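Local coordinates for FdtA domain-containing protein (Helicobacter canadensis MIT 98-5491, PDB 7N67) that probably acts as a 3,4-ketoisomerase on a dTDP-linked keto sugar, in the biosynthesis of an unusual formylated sugar, at residues Asp146-Leu149 with Arg150-Asn153. Sequence-based numbering, arbitrary orientation.
Sequences DEFL and RMVN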
loop_
_atom_site.group_PDB
_atom_site.type_symbol
_atom_site.label_atom_id
_atom_site.label_comp_id
_atom_site.label_asym_id
_atom_site.label_seq_id
_atom_site.Cartn_x
_atom_site.Cartn_y
_atom_site.Cartn_z
ATOM N N ASP B 146 1.178 -35.174 2.758
ATOM C CA ASP B 146 1.114 -36.662 2.662
ATOM C C ASP B 146 -0.231 -37.135 3.253
ATOM O O ASP B 146 -0.925 -37.958 2.588
ATOM C CB ASP B 146 2.348 -37.310 3.308
ATOM C CG ASP B 146 3.665 -37.059 2.583
ATOM O OD1 ASP B 146 3.733 -37.239 1.357
ATOM O OD2 ASP B 146 4.620 -36.709 3.246
ATOM N N GLU B 147 -0.592 -36.603 4.433
ATOM C CA GLU B 147 -1.914 -36.757 5.104
ATOM C C GLU B 147 -3.039 -36.388 4.123
ATOM O O GLU B 147 -4.044 -37.154 4.035
ATOM C CB GLU B 147 -1.925 -35.889 6.364
ATOM C CG GLU B 147 -2.968 -36.277 7.403
ATOM C CD GLU B 147 -3.108 -35.296 8.569
ATOM O OE1 GLU B 147 -4.007 -35.510 9.416
ATOM O OE2 GLU B 147 -2.318 -34.315 8.639
ATOM N N PHE B 148 -2.881 -35.284 3.381
ATOM C CA PHE B 148 -3.891 -34.806 2.398
ATOM C C PHE B 148 -4.052 -35.851 1.282
ATOM O O PHE B 148 -5.180 -36.143 0.865
ATOM C CB PHE B 148 -3.525 -33.419 1.845
ATOM C CG PHE B 148 -4.395 -32.968 0.699
ATOM C CD1 PHE B 148 -5.737 -32.687 0.893
ATOM C CD2 PHE B 148 -3.896 -32.879 -0.586
ATOM C CE1 PHE B 148 -6.546 -32.317 -0.172
ATOM C CE2 PHE B 148 -4.705 -32.494 -1.644
ATOM C CZ PHE B 148 -6.025 -32.209 -1.435
ATOM N N LEU B 149 -2.957 -36.426 0.785
ATOM C CA LEU B 149 -3.044 -37.391 -0.351
ATOM C C LEU B 149 -3.744 -38.672 0.126
ATOM O O LEU B 149 -4.705 -39.138 -0.558
ATOM C CB LEU B 149 -1.642 -37.648 -0.920
ATOM C CG LEU B 149 -1.014 -36.464 -1.655
ATOM C CD1 LEU B 149 0.419 -36.763 -2.037
ATOM C CD2 LEU B 149 -1.819 -36.069 -2.894
ATOM N N ARG B 150 -3.335 -39.182 1.291
ATOM C CA ARG B 150 -4.022 -40.321 1.960
ATOM C C ARG B 150 -5.531 -40.037 2.037
ATOM O O ARG B 150 -6.310 -40.903 1.574
ATOM C CB ARG B 150 -3.393 -40.582 3.331
ATOM C CG ARG B 150 -2.026 -41.236 3.245
ATOM C CD ARG B 150 -1.601 -41.818 4.567
ATOM N NE ARG B 150 -1.184 -40.755 5.457
ATOM C CZ ARG B 150 0.047 -40.260 5.526
ATOM N NH1 ARG B 150 0.323 -39.300 6.398
ATOM N NH2 ARG B 150 0.998 -40.720 4.731
ATOM N N MET B 151 -5.924 -38.864 2.559
ATOM C CA MET B 151 -7.350 -38.424 2.673
ATOM C C MET B 151 -8.021 -38.461 1.294
ATOM O O MET B 151 -9.142 -38.975 1.206
ATOM C CB MET B 151 -7.468 -37.021 3.276
ATOM C CG MET B 151 -8.890 -36.613 3.637
ATOM S SD MET B 151 -9.849 -35.937 2.236
ATOM C CE MET B 151 -9.040 -34.353 2.004
ATOM N N VAL B 152 -7.352 -37.975 0.247
ATOM C CA VAL B 152 -7.938 -37.871 -1.122
ATOM C C VAL B 152 -7.909 -39.242 -1.823
ATOM O O VAL B 152 -8.502 -39.317 -2.924
ATOM C CB VAL B 152 -7.211 -36.780 -1.940
ATOM C CG1 VAL B 152 -7.522 -36.831 -3.429
ATOM C CG2 VAL B 152 -7.522 -35.390 -1.400
ATOM N N ASN B 153 -7.282 -40.283 -1.237
ATOM C CA ASN B 153 -7.116 -41.623 -1.882
ATOM C C ASN B 153 -7.715 -42.755 -1.009
ATOM O O ASN B 153 -7.168 -43.881 -1.036
ATOM C CB ASN B 153 -5.647 -41.858 -2.276
ATOM C CG ASN B 153 -5.123 -40.864 -3.300
ATOM O OD1 ASN B 153 -5.410 -40.973 -4.487
ATOM N ND2 ASN B 153 -4.330 -39.895 -2.869
#
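F148 meets V152 and M151 on the inner face of the C-terminal α-helix 145-152, which follows the β-strands of this cupin-type fold. Regular i to i+4 backbone bonds link D146 to R150, E147 to M151 and F148 to V152. The F148 ring is buried. V152 CG2 sits over one ring face in a CH-pi contact, 3.8 Å from the ring centroid and 26° off its normal. It is shifted toward the CE1 and CZ rim, with CE1 of F148 at 3.5 Å. CG of F148 lies anti to its backbone N (chi1 171°), which carries the ring along the helix to the residues one turn on. Bends at chi2 and chi3 of M151 bring its CE methyl back obliquely to the same ring, 3.9 Å from F148 CD1. I142 of strand 141-142 packs against both F148 and M151.

The other side is looser and faces solvent. R150 bends at chi3 and folds back along the helix, laying one guanidinium face over the carbonyl oxygen of D146. Its charged end meets neither nearby acid: D146 OD1 is 5.6 Å from R150 NH2, and E147 OE2 is 6.1 Å from R150 NH1. At the C-terminal end the amide side chain of N153 turns back on the last turn. There N153 ND2 comes within 2.5 Å of L149 O, a separation so short that the bond's exact geometry is doubtful.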